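Local atomic coordinates of conserved hypothetical protein (Pseudomonas aeruginosa PAO1, PDB entry 1TE5), a protein that is a predicted class-II (Ntn-type) glutamine amidotransferase, probably releasing ammonia from glutamine for transfer to an acceptor that is not known. Residues V148-L153 with W243-G248. Numbering follows the deposited sequence.
Sequences VPVEVL and WVLWWG
Val150 meets Leu245 and Trp247, and its two methyls divide the work. CG1 goes to the leucine: Val150 CG1 lies 3.4 Å from Leu245 CD2, closer than carbons usually pack. CG2 goes to the tryptophan: Val150 CG2 is 3.7 Å from Trp247 CZ3, on the six-membered ring. It comes to that ring obliquely.

Leu245 has CG anti to the backbone N (chi1 -170°), which carries its branched end out from the strand to the valine. In Trp247 the same kind of first torsion (chi1 -166°) sends the indole out so that CZ3 reaches Val150 CG2. The two side chains lie on the same side of strand 243-247, two residues apart, and Val150 touches both.

The Val150-Leu245 side is the tight one. Both residues are buried; Trp179 packs against both, and Leu154 of helix 150-165, Phe181 and Leu252 also touch Leu245. The Trp247 side is looser: its residue is solvent-exposed, and the ring offers the valine one close carbon. No hydrogen bond joins the two segments, and the backbones stay well apart, with Val150 CA 9.1 Å from Leu245 CA. The contact is apolar and small, burying 137 Å² on both sides together.

Strand 243-247 is paired with strands 180-183 and 250-253, and Val150 lies at the start of the range of helix 150-165. Further along this helix, Leu154 and Ile158 pack on Trp243, so the packing of the helix on the strand goes on toward that residue. This is helix-on-sheet packing, with a helix laid over an antiparallel sheet, as in the layered alpha-beta-beta-alpha fold of Ntn-type glutamine amidotransferases.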
ATOM      1  N   VAL A 148      -5.296  12.079  19.718  1.00 54.62           N
ATOM      2  CA  VAL A 148      -6.352  12.204  20.705  1.00 52.69           C
ATOM      3  C   VAL A 148      -7.206  10.920  20.673  1.00 51.94           C
ATOM      4  O   VAL A 148      -7.346  10.290  19.616  1.00 52.29           O
ATOM      5  CB  VAL A 148      -7.187  13.483  20.393  1.00 54.36           C
ATOM      6  CG1 VAL A 148      -8.314  13.191  19.410  1.00 52.64           C
ATOM      7  CG2 VAL A 148      -7.682  14.126  21.664  1.00 57.10           C
ATOM      8  N   PRO A 149      -7.697  10.456  21.841  1.00 49.56           N
ATOM      9  CA  PRO A 149      -8.521   9.244  21.885  1.00 46.73           C
ATOM     10  C   PRO A 149      -9.707   9.316  20.916  1.00 44.43           C
ATOM     11  O   PRO A 149     -10.157  10.401  20.554  1.00 42.41           O
ATOM     12  CB  PRO A 149      -8.951   9.192  23.341  1.00 48.00           C
ATOM     13  CG  PRO A 149      -7.731   9.715  24.038  1.00 47.78           C
ATOM     14  CD  PRO A 149      -7.414  10.933  23.207  1.00 50.12           C
ATOM     15  N   VAL A 150     -10.211   8.152  20.518  1.00 44.06           N
ATOM     16  CA  VAL A 150     -11.306   8.041  19.548  1.00 41.51           C
ATOM     17  C   VAL A 150     -12.544   8.894  19.800  1.00 38.88           C
ATOM     18  O   VAL A 150     -13.073   9.508  18.877  1.00 34.78           O
ATOM     19  CB  VAL A 150     -11.787   6.573  19.366  1.00 40.30           C
ATOM     20  CG1 VAL A 150     -12.149   6.336  17.922  1.00 37.85           C
ATOM     21  CG2 VAL A 150     -10.733   5.582  19.831  1.00 44.64           C
ATOM     22  N   GLU A 151     -13.037   8.862  21.032  1.00 39.71           N
ATOM     23  CA  GLU A 151     -14.229   9.609  21.394  1.00 42.28           C
ATOM     24  C   GLU A 151     -14.086  11.094  21.153  1.00 42.71           C
ATOM     25  O   GLU A 151     -15.075  11.774  20.872  1.00 43.57           O
ATOM     26  CB  GLU A 151     -14.601   9.371  22.855  1.00 47.11           C
ATOM     27  CG  GLU A 151     -15.222   8.011  23.151  1.00 53.10           C
ATOM     28  CD  GLU A 151     -14.230   6.866  23.101  1.00 58.40           C
ATOM     29  OE1 GLU A 151     -14.705   5.715  23.155  1.00 59.81           O
ATOM     30  OE2 GLU A 151     -12.998   7.104  23.018  1.00 60.37           O
ATOM     31  N   VAL A 152     -12.869  11.602  21.319  1.00 40.73           N
ATOM     32  CA  VAL A 152     -12.595  13.020  21.108  1.00 44.77           C
ATOM     33  C   VAL A 152     -12.719  13.388  19.628  1.00 43.31           C
ATOM     34  O   VAL A 152     -13.429  14.334  19.275  1.00 42.89           O
ATOM     35  CB  VAL A 152     -11.183  13.416  21.607  1.00 47.55           C
ATOM     36  CG1 VAL A 152     -10.995  14.921  21.504  1.00 48.35           C
ATOM     37  CG2 VAL A 152     -10.979  12.951  23.038  1.00 48.49           C
ATOM     38  N   LEU A 153     -12.014  12.654  18.771  1.00 40.43           N
ATOM     39  CA  LEU A 153     -12.066  12.922  17.337  1.00 40.39           C
ATOM     40  C   LEU A 153     -13.332  12.384  16.662  1.00 38.16           C
ATOM     41  O   LEU A 153     -13.528  12.587  15.469  1.00 39.72           O
ATOM     42  CB  LEU A 153     -10.818  12.367  16.646  1.00 39.70           C
ATOM     43  CG  LEU A 153     -10.747  10.860  16.418  1.00 42.10           C
ATOM     44  CD1 LEU A 153     -11.012  10.563  14.952  1.00 46.48           C
ATOM     45  CD2 LEU A 153      -9.377  10.352  16.814  1.00 43.67           C
ATOM     46  N   TRP A 243     -24.342   6.120  12.154  1.00 30.75           N
ATOM     47  CA  TRP A 243     -22.933   5.802  12.193  1.00 26.98           C
ATOM     48  C   TRP A 243     -22.711   4.834  13.333  1.00 27.40           C
ATOM     49  O   TRP A 243     -23.517   4.756  14.253  1.00 28.44           O
ATOM     50  CB  TRP A 243     -22.110   7.075  12.410  1.00 27.44           C
ATOM     51  CG  TRP A 243     -22.483   7.861  13.648  1.00 26.89           C
ATOM     52  CD1 TRP A 243     -23.372   8.900  13.724  1.00 24.35           C
ATOM     53  CD2 TRP A 243     -21.953   7.694  14.971  1.00 27.14           C
ATOM     54  NE1 TRP A 243     -23.424   9.389  15.004  1.00 23.67           N
ATOM     55  CE2 TRP A 243     -22.566   8.664  15.793  1.00 27.04           C
ATOM     56  CE3 TRP A 243     -21.022   6.813  15.541  1.00 24.73           C
ATOM     57  CZ2 TRP A 243     -22.269   8.785  17.159  1.00 28.13           C
ATOM     58  CZ3 TRP A 243     -20.728   6.934  16.902  1.00 28.27           C
ATOM     59  CH2 TRP A 243     -21.354   7.910  17.693  1.00 27.60           C
ATOM     60  N   VAL A 244     -21.641   4.058  13.253  1.00 25.99           N
ATOM     61  CA  VAL A 244     -21.310   3.103  14.297  1.00 26.77           C
ATOM     62  C   VAL A 244     -19.796   3.045  14.396  1.00 28.15           C
ATOM     63  O   VAL A 244     -19.099   3.164  13.391  1.00 28.46           O
ATOM     64  CB  VAL A 244     -21.848   1.676  13.989  1.00 26.20           C
ATOM     65  CG1 VAL A 244     -21.462   0.726  15.097  1.00 24.82           C
ATOM     66  CG2 VAL A 244     -23.363   1.682  13.846  1.00 25.33           C
ATOM     67  N   LEU A 245     -19.283   2.976  15.616  1.00 26.55           N
ATOM     68  CA  LEU A 245     -17.850   2.871  15.803  1.00 25.71           C
ATOM     69  C   LEU A 245     -17.615   1.486  16.352  1.00 25.99           C
ATOM     70  O   LEU A 245     -18.183   1.105  17.387  1.00 23.42           O
ATOM     71  CB  LEU A 245     -17.314   3.930  16.771  1.00 27.10           C
ATOM     72  CG  LEU A 245     -15.783   4.014  16.813  1.00 25.44           C
ATOM     73  CD1 LEU A 245     -15.232   4.296  15.421  1.00 21.41           C
ATOM     74  CD2 LEU A 245     -15.346   5.093  17.782  1.00 28.83           C
ATOM     75  N   TRP A 246     -16.828   0.720  15.607  1.00 21.97           N
ATOM     76  CA  TRP A 246     -16.486  -0.639  15.962  1.00 24.50           C
ATOM     77  C   TRP A 246     -15.061  -0.686  16.454  1.00 21.63           C
ATOM     78  O   TRP A 246     -14.267   0.212  16.184  1.00 23.68           O
ATOM     79  CB  TRP A 246     -16.608  -1.548  14.738  1.00 20.68           C
ATOM     80  CG  TRP A 246     -17.975  -1.621  14.201  1.00 23.71           C
ATOM     81  CD1 TRP A 246     -18.513  -0.851  13.212  1.00 26.36           C
ATOM     82  CD2 TRP A 246     -19.008  -2.501  14.639  1.00 24.71           C
ATOM     83  NE1 TRP A 246     -19.824  -1.197  13.008  1.00 25.92           N
ATOM     84  CE2 TRP A 246     -20.155  -2.211  13.870  1.00 25.19           C
ATOM     85  CE3 TRP A 246     -19.080  -3.510  15.610  1.00 23.37           C
ATOM     86  CZ2 TRP A 246     -21.370  -2.899  14.041  1.00 26.54           C
ATOM     87  CZ3 TRP A 246     -20.287  -4.196  15.780  1.00 23.94           C
ATOM     88  CH2 TRP A 246     -21.415  -3.884  14.996  1.00 28.81           C
ATOM     89  N   TRP A 247     -14.759  -1.739  17.195  1.00 23.69           N
ATOM     90  CA  TRP A 247     -13.434  -1.984  17.732  1.00 22.32           C
ATOM     91  C   TRP A 247     -13.570  -3.318  18.437  1.00 19.99           C
ATOM     92  O   TRP A 247     -14.415  -3.468  19.329  1.00 20.02           O
ATOM     93  CB  TRP A 247     -13.014  -0.877  18.711  1.00 24.14           C
ATOM     94  CG  TRP A 247     -11.545  -0.883  19.032  1.00 26.59           C
ATOM     95  CD1 TRP A 247     -10.638  -1.854  18.710  1.00 27.23           C
ATOM     96  CD2 TRP A 247     -10.807   0.136  19.716  1.00 27.47           C
ATOM     97  NE1 TRP A 247      -9.385  -1.504  19.147  1.00 24.85           N
ATOM     98  CE2 TRP A 247      -9.462  -0.288  19.773  1.00 31.12           C
ATOM     99  CE3 TRP A 247     -11.155   1.364  20.291  1.00 29.68           C
ATOM    100  CZ2 TRP A 247      -8.460   0.478  20.375  1.00 26.55           C
ATOM    101  CZ3 TRP A 247     -10.159   2.125  20.887  1.00 31.37           C
ATOM    102  CH2 TRP A 247      -8.829   1.676  20.927  1.00 29.44           C
ATOM    103  N   GLY A 248     -12.759  -4.287  18.026  1.00 20.83           N
ATOM    104  CA  GLY A 248     -12.824  -5.610  18.617  1.00 19.12           C
ATOM    105  C   GLY A 248     -14.138  -6.329  18.328  1.00 18.30           C
ATOM    106  O   GLY A 248     -14.532  -7.233  19.064  1.00 16.32           O
TER